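Local atomic coordinates of thrombospondin related anonymous protein (Plasmodium falciparum, PDB entry 4F1J), a protein that binds magnesium through its von Willebrand factor A domain, the part of the longer membrane protein described here, and probably serves in parasite cell adhesion. Residues A[10-15]-A[35-40]; A[30-35]-A[149-154]; A[96-101]-A[116-121]. All coordinates share one frame; numbering follows the deposited sequence.

Interaction 1 of 3, residues A[10-15]-A[35-40]; sequences LYLLMD and KLIQQL. With EDO (1,2-ethanediol), chain J.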
# COMPACT_ATOMS: atom_id res chain seq x y z
N LEU A 10 -3.04 5.27 -7.23
CA LEU A 10 -2.65 4.81 -5.89
C LEU A 10 -2.47 3.30 -5.95
O LEU A 10 -3.39 2.57 -6.29
CB LEU A 10 -3.70 5.21 -4.83
CG LEU A 10 -3.33 5.06 -3.36
CD1 LEU A 10 -4.26 5.88 -2.46
CD2 LEU A 10 -3.36 3.55 -2.95
N TYR A 11 -1.25 2.87 -5.68
CA TYR A 11 -0.83 1.48 -5.76
C TYR A 11 -0.76 0.91 -4.35
O TYR A 11 0.23 1.10 -3.60
CB TYR A 11 0.53 1.31 -6.46
CG TYR A 11 0.63 1.95 -7.82
CD1 TYR A 11 0.91 3.31 -7.95
CD2 TYR A 11 0.40 1.24 -8.96
CE1 TYR A 11 0.97 3.91 -9.20
CE2 TYR A 11 0.46 1.82 -10.20
CZ TYR A 11 0.77 3.16 -10.33
OH TYR A 11 0.79 3.73 -11.60
N LEU A 12 -1.82 0.19 -4.01
CA LEU A 12 -1.91 -0.50 -2.72
C LEU A 12 -1.16 -1.85 -2.78
O LEU A 12 -1.54 -2.74 -3.57
CB LEU A 12 -3.39 -0.69 -2.33
CG LEU A 12 -3.63 -1.46 -1.03
CD1 LEU A 12 -3.02 -0.75 0.17
CD2 LEU A 12 -5.18 -1.69 -0.87
N LEU A 13 -0.12 -2.02 -1.96
CA LEU A 13 0.67 -3.24 -1.94
C LEU A 13 0.45 -3.86 -0.57
O LEU A 13 0.89 -3.32 0.45
CB LEU A 13 2.18 -2.98 -2.16
CG LEU A 13 2.60 -2.02 -3.27
CD1 LEU A 13 4.10 -2.08 -3.53
CD2 LEU A 13 1.84 -2.16 -4.57
N MET A 14 -0.24 -5.00 -0.56
CA MET A 14 -0.72 -5.58 0.70
C MET A 14 0.04 -6.88 1.01
O MET A 14 -0.11 -7.87 0.33
CB MET A 14 -2.22 -5.84 0.59
CG MET A 14 -2.83 -6.41 1.83
SD MET A 14 -4.61 -6.58 1.60
CE MET A 14 -5.15 -7.00 3.27
N ASP A 15 0.90 -6.81 2.03
CA ASP A 15 1.66 -7.94 2.54
C ASP A 15 0.68 -9.03 2.95
O ASP A 15 -0.28 -8.76 3.69
CB ASP A 15 2.46 -7.40 3.72
CG ASP A 15 3.29 -8.44 4.47
OD1 ASP A 15 2.95 -9.64 4.53
OD2 ASP A 15 4.26 -7.96 5.09
N LYS A 35 -11.26 -0.35 4.90
CA LYS A 35 -11.34 0.98 5.47
C LYS A 35 -10.39 1.95 4.76
O LYS A 35 -10.71 3.11 4.58
CB LYS A 35 -11.05 0.95 6.99
CG LYS A 35 -11.35 2.27 7.68
CD LYS A 35 -11.61 2.13 9.14
CE LYS A 35 -11.89 3.50 9.78
NZ LYS A 35 -12.20 3.42 11.24
N LEU A 36 -9.23 1.48 4.32
CA LEU A 36 -8.30 2.34 3.59
C LEU A 36 -8.97 2.83 2.31
O LEU A 36 -8.98 4.04 2.02
CB LEU A 36 -7.02 1.55 3.28
CG LEU A 36 -5.92 2.25 2.47
CD1 LEU A 36 -4.63 1.46 2.73
CD2 LEU A 36 -6.14 2.38 0.94
N ILE A 37 -9.57 1.89 1.59
CA ILE A 37 -10.28 2.19 0.34
C ILE A 37 -11.44 3.14 0.59
O ILE A 37 -11.70 4.03 -0.22
CB ILE A 37 -10.69 0.90 -0.37
CG1 ILE A 37 -9.43 0.25 -0.95
CG2 ILE A 37 -11.79 1.16 -1.46
CD1 ILE A 37 -9.57 -1.19 -1.36
N GLN A 38 -12.08 3.01 1.74
CA GLN A 38 -13.12 3.98 2.11
C GLN A 38 -12.63 5.43 2.29
O GLN A 38 -13.43 6.35 2.29
CB GLN A 38 -13.86 3.53 3.35
CG GLN A 38 -14.70 2.33 3.09
CD GLN A 38 -15.36 1.81 4.32
OE1 GLN A 38 -14.76 1.77 5.40
NE2 GLN A 38 -16.62 1.39 4.18
N GLN A 39 -11.31 5.63 2.45
CA GLN A 39 -10.73 6.95 2.56
C GLN A 39 -10.50 7.61 1.22
O GLN A 39 -10.03 8.73 1.19
CB GLN A 39 -9.38 6.91 3.29
CG GLN A 39 -9.40 6.17 4.66
CD GLN A 39 -10.53 6.63 5.55
OE1 GLN A 39 -10.65 7.83 5.86
NE2 GLN A 39 -11.35 5.69 6.00
N LEU A 40 -10.76 6.90 0.13
CA LEU A 40 -10.40 7.36 -1.22
C LEU A 40 -11.62 7.74 -2.02
O LEU A 40 -12.58 6.96 -2.10
CB LEU A 40 -9.70 6.24 -1.99
CG LEU A 40 -8.56 5.50 -1.27
CD1 LEU A 40 -8.06 4.36 -2.15
CD2 LEU A 40 -7.46 6.46 -0.93
C1 EDO J . 0.03 -6.53 6.86
O1 EDO J . 0.90 -7.60 6.47
C2 EDO J . -1.39 -6.79 6.37
O2 EDO J . -1.47 -6.80 4.95
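L12 and L10 are the two bumps that strand 10-15 pushes up under helix 22-38 and the turn that follows it. The fork of L12 rises with its methyls astride different residues. L12 CD1 meets L36 CD1 at 3.7 Å, the two side chains sliding past each other in opposite directions, while L12 CD2 looks to I37 CD1 at a looser 4.4 Å. I37 does not leave its backbone in the direction of the strand; only its long branch reaches in. Two residues back along the strand, L10 crosses L40 at about a right angle, and L10 CD1 fits against the fork of L40, 3.6 Å from CD2 and 4.1 Å from CD1. Alternation along the strand puts L10 and L12 on the same side, and CG anti to the backbone N (chi1 -168° and 177°) sets each fork beside its own carbonyl carbon. The turn carrying L40 is tied back by Q39, whose NE2 gives a hydrogen bond of 3.0 Å to K35 O, fairly straight (160°). At the strand's far end, an ethanediol, probably from the crystallisation liquor, bonds D15 O through both hydroxyls. D15, the first residue of the DxSxS sequence, bonds S17 OG, a magnesium ligand, through OD1. The leucine packing belongs to the first beta-alpha-beta crossover of the Rossmann-like von Willebrand factor A fold, in which helix 22-38 joins strands 8-15 and 47-54.

Interaction 2 of 3, residues A[30-35]-A[149-154]; sequences VPLAMK and FGIGQG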
# COMPACT_ATOMS: atom_id res chain seq x y z
N VAL A 30 -7.84 -7.69 6.17
CA VAL A 30 -8.85 -7.47 5.14
C VAL A 30 -9.73 -6.25 5.47
O VAL A 30 -9.90 -5.37 4.63
CB VAL A 30 -9.63 -8.77 4.77
CG1 VAL A 30 -10.87 -8.46 3.95
CG2 VAL A 30 -8.68 -9.73 3.98
N PRO A 31 -10.31 -6.19 6.69
CA PRO A 31 -11.02 -4.97 7.10
C PRO A 31 -10.22 -3.68 7.04
O PRO A 31 -10.79 -2.61 6.78
CB PRO A 31 -11.46 -5.28 8.52
CG PRO A 31 -11.58 -6.78 8.56
CD PRO A 31 -10.45 -7.27 7.68
N LEU A 32 -8.91 -3.75 7.27
CA LEU A 32 -8.05 -2.56 7.19
C LEU A 32 -7.95 -2.06 5.75
O LEU A 32 -8.05 -0.85 5.51
CB LEU A 32 -6.66 -2.88 7.69
CG LEU A 32 -5.57 -1.84 7.49
CD1 LEU A 32 -5.93 -0.55 8.20
CD2 LEU A 32 -4.22 -2.40 7.99
N ALA A 33 -7.70 -2.97 4.81
CA ALA A 33 -7.65 -2.64 3.38
C ALA A 33 -9.00 -2.05 2.95
O ALA A 33 -9.06 -1.09 2.18
CB ALA A 33 -7.32 -3.87 2.55
N MET A 34 -10.09 -2.62 3.44
CA MET A 34 -11.42 -2.07 3.17
C MET A 34 -11.61 -0.62 3.65
O MET A 34 -12.09 0.25 2.87
CB MET A 34 -12.51 -3.01 3.70
CG MET A 34 -12.55 -4.28 2.90
SD MET A 34 -13.76 -5.48 3.49
CE MET A 34 -15.24 -4.80 2.77
N LYS A 35 -11.26 -0.35 4.90
CA LYS A 35 -11.34 0.98 5.47
C LYS A 35 -10.39 1.95 4.76
O LYS A 35 -10.71 3.11 4.58
CB LYS A 35 -11.05 0.95 6.99
CG LYS A 35 -11.35 2.27 7.68
CD LYS A 35 -11.61 2.13 9.14
CE LYS A 35 -11.89 3.50 9.78
NZ LYS A 35 -12.20 3.42 11.24
N PHE A 149 2.37 1.66 6.15
CA PHE A 149 1.58 1.43 7.36
C PHE A 149 2.07 0.10 7.93
O PHE A 149 1.79 -0.96 7.37
CB PHE A 149 0.09 1.38 7.01
CG PHE A 149 -0.85 1.30 8.20
CD1 PHE A 149 -1.20 0.07 8.73
CD2 PHE A 149 -1.41 2.45 8.74
CE1 PHE A 149 -2.08 -0.03 9.80
CE2 PHE A 149 -2.29 2.36 9.83
CZ PHE A 149 -2.64 1.14 10.34
N GLY A 150 2.79 0.17 9.04
CA GLY A 150 3.38 -1.01 9.68
C GLY A 150 2.49 -1.57 10.76
O GLY A 150 1.84 -0.82 11.49
N ILE A 151 2.48 -2.88 10.88
CA ILE A 151 1.56 -3.57 11.78
C ILE A 151 2.30 -4.58 12.65
O ILE A 151 3.00 -5.43 12.14
CB ILE A 151 0.48 -4.34 11.03
CG1 ILE A 151 -0.19 -3.45 9.99
CG2 ILE A 151 -0.56 -4.86 12.02
CD1 ILE A 151 -1.07 -4.17 9.03
N GLY A 152 2.08 -4.49 13.95
CA GLY A 152 2.54 -5.52 14.86
C GLY A 152 3.99 -5.37 15.21
O GLY A 152 4.64 -4.33 14.92
N GLN A 153 4.54 -6.44 15.79
CA GLN A 153 5.87 -6.41 16.36
C GLN A 153 7.01 -6.84 15.44
O GLN A 153 8.18 -6.74 15.83
CB GLN A 153 5.89 -7.25 17.64
CG GLN A 153 5.09 -6.65 18.77
CD GLN A 153 5.70 -5.36 19.29
N GLY A 154 6.70 -7.30 14.24
CA GLY A 154 7.70 -7.82 13.32
C GLY A 154 8.31 -6.80 12.36
O GLY A 154 9.21 -7.16 11.60
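The F149 ring takes the branched end of L32 at an oblique angle: L32 CD2 lies 3.7 Å from F149 CE1 and 4.0 Å from F149 CD1, so a single methyl meets one pair of neighbouring ring carbons. The same ring has a second aromatic neighbour, F191 of helix 184-200, and the two rings pack edge-to-face. L32 CD2 does double duty, since it also meets I151 CD1 at 3.8 Å, the leucine and isoleucine reaching toward each other tip to tip. F149 and I151, two residues apart on the strand, therefore share one methyl as a plug between them. The long arm of I151 gets there because CG1 stands anti to the carbonyl carbon (chi1 -50°), with CG2 turned aside. F149 has CG anti to the backbone N, chi1 -174°, which sets the ring beside its own carbonyl carbon, with CD1 and CE1 near L32. The contact is buried and wholly apolar. Its I151 end lies near the magnesium site, the side chain being about 4 Å from that of the metal ligand D123, and W181 packs on the same isoleucine. F149 and I151 belong to strand 145-151, hydrogen-bonded between strands 115-122 and 176-179. Helix 184-200 lies beside helix 22-38 on the same face and touches both segments: I188 touches both L32 and K35, V184 and V187 touch F149, and K35 NZ bonds K185 O.

Interaction 3 of 3, residues A[96-101]-A[116-121]; sequences DALLQV and QLVVIL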
# COMPACT_ATOMS: atom_id res chain seq x y z
N ASP A 96 9.48 -7.43 -5.34
CA ASP A 96 8.63 -7.85 -6.46
C ASP A 96 7.35 -7.01 -6.58
O ASP A 96 6.92 -6.67 -7.69
CB ASP A 96 8.27 -9.34 -6.38
CG ASP A 96 7.67 -9.86 -7.66
OD1 ASP A 96 8.26 -9.61 -8.73
OD2 ASP A 96 6.60 -10.51 -7.63
N ALA A 97 6.72 -6.72 -5.45
CA ALA A 97 5.56 -5.84 -5.43
C ALA A 97 5.87 -4.45 -6.00
O ALA A 97 5.11 -3.87 -6.77
CB ALA A 97 5.07 -5.70 -4.00
N LEU A 98 6.98 -3.87 -5.55
CA LEU A 98 7.43 -2.55 -6.04
C LEU A 98 7.81 -2.62 -7.54
O LEU A 98 7.55 -1.68 -8.31
CB LEU A 98 8.62 -2.06 -5.21
CG LEU A 98 8.35 -1.70 -3.75
CD1 LEU A 98 9.70 -1.54 -3.00
CD2 LEU A 98 7.47 -0.43 -3.65
N LEU A 99 8.44 -3.72 -7.93
CA LEU A 99 8.74 -3.97 -9.35
C LEU A 99 7.48 -3.90 -10.24
O LEU A 99 7.50 -3.36 -11.34
CB LEU A 99 9.44 -5.31 -9.52
CG LEU A 99 9.71 -5.77 -10.97
CD1 LEU A 99 10.53 -4.75 -11.74
CD2 LEU A 99 10.41 -7.11 -10.91
N GLN A 100 6.36 -4.43 -9.76
CA GLN A 100 5.12 -4.41 -10.56
C GLN A 100 4.66 -2.98 -10.78
O GLN A 100 4.16 -2.64 -11.87
CB GLN A 100 4.02 -5.22 -9.92
CG GLN A 100 4.38 -6.70 -9.70
CD GLN A 100 5.10 -7.34 -10.86
OE1 GLN A 100 4.60 -7.36 -12.00
NE2 GLN A 100 6.32 -7.82 -10.62
N VAL A 101 4.82 -2.14 -9.76
CA VAL A 101 4.51 -0.71 -9.91
C VAL A 101 5.41 -0.07 -10.97
O VAL A 101 4.93 0.63 -11.86
CB VAL A 101 4.62 0.03 -8.61
CG1 VAL A 101 4.43 1.54 -8.83
CG2 VAL A 101 3.58 -0.51 -7.60
N GLN A 116 1.64 9.91 -8.41
CA GLN A 116 1.84 8.47 -8.27
C GLN A 116 2.21 8.18 -6.82
O GLN A 116 3.20 8.71 -6.31
CB GLN A 116 2.94 7.98 -9.20
CG GLN A 116 2.72 8.33 -10.67
CD GLN A 116 1.56 7.58 -11.26
OE1 GLN A 116 1.52 6.36 -11.15
NE2 GLN A 116 0.62 8.28 -11.91
N LEU A 117 1.38 7.35 -6.17
CA LEU A 117 1.50 7.05 -4.74
C LEU A 117 1.45 5.55 -4.52
O LEU A 117 0.51 4.89 -4.96
CB LEU A 117 0.37 7.71 -3.94
CG LEU A 117 0.22 7.34 -2.46
CD1 LEU A 117 1.48 7.74 -1.62
CD2 LEU A 117 -1.07 7.99 -1.90
N VAL A 118 2.43 5.02 -3.80
CA VAL A 118 2.43 3.64 -3.36
C VAL A 118 2.08 3.64 -1.87
O VAL A 118 2.64 4.41 -1.08
CB VAL A 118 3.83 2.97 -3.58
CG1 VAL A 118 3.94 1.62 -2.84
CG2 VAL A 118 4.12 2.74 -5.04
N VAL A 119 1.14 2.79 -1.47
CA VAL A 119 0.84 2.59 -0.06
C VAL A 119 1.02 1.13 0.28
O VAL A 119 0.35 0.26 -0.32
CB VAL A 119 -0.56 3.03 0.31
CG1 VAL A 119 -0.80 2.76 1.79
CG2 VAL A 119 -0.73 4.53 0.01
N ILE A 120 1.98 0.87 1.17
CA ILE A 120 2.34 -0.48 1.60
C ILE A 120 1.70 -0.76 2.97
O ILE A 120 1.87 0.01 3.90
CB ILE A 120 3.88 -0.63 1.71
CG1 ILE A 120 4.55 -0.57 0.34
CG2 ILE A 120 4.21 -1.93 2.41
CD1 ILE A 120 6.01 -0.00 0.35
N LEU A 121 0.98 -1.87 3.09
CA LEU A 121 0.53 -2.41 4.37
C LEU A 121 1.42 -3.63 4.68
O LEU A 121 1.47 -4.56 3.89
CB LEU A 121 -0.94 -2.82 4.32
CG LEU A 121 -1.97 -1.81 3.80
CD1 LEU A 121 -3.38 -2.42 3.91
CD2 LEU A 121 -1.84 -0.48 4.50
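Helix 94-106 lies on one face of the central sheet, and here it packs on strand 115-122, the strand it leads into through a short loop. V118 carries most of the contact. Its CG2 branch sits under the fork of V101, 4.0 Å from V101 CG1 and 4.2 Å from V101 CG2, with the two valines crossing at a slant. The other branch, V118 CG1, faces L98 CD2 at 4.2 Å, and those side chains cross at about a right angle. Thus the two arms of one strand valine meet helix residues three positions apart. L98 CD2 also reaches I120 CD1, at 4.3 Å, and so spans two residues of the strand. The CB of L98 does not leave the backbone in the direction of the strand; with CG anti to the carbonyl carbon, chi1 -68°, its end swings in to make these contacts.

The helix and strand segments run nearly antiparallel, at 161°, their axes approaching to 10.7 Å, as expected of a helix laid on a parallel sheet in the doubly wound von Willebrand factor A fold, where the chain returns along the helix before entering the next strand. L139 of helix 129-141 closes over both L98 and V101 from one flank, and L13 and Y11 of strand 8-15 complete the floor. Beside strand 47-54, where it touches Y50 and N52, Q100 folds back on its own helix. D96 O takes Q100 NE2 at 3.2 Å and Q100 N at 3.1 Å, from opposite faces of its carbonyl plane, while D96 OD2 accepts from A58 N. The side chain of L98 comes about 5 Å from that of S95, which with D131 binds a magnesium ion.

Overall arrangement
All three contacts are buried, apolar packing of a helix on one central sheet, but they work on both its faces. Interactions 1 and 2 share helix 22-38 and press successive parts of it, and the turn after it, onto strands 8-15 and 145-151, whereas interaction 3 lies on the opposite face. Strand 115-122 runs between those two strands: Y11 N bonds L117 O on one side, F149 N bonds I120 O on the other. Interactions 1 and 3 sit nearest the chain centre and use only aliphatic groups; interaction 2, farther out, brings in an aromatic ring and borders the D123 magnesium site. In interaction 3 the L98 side chain is about 8 Å from the other magnesium.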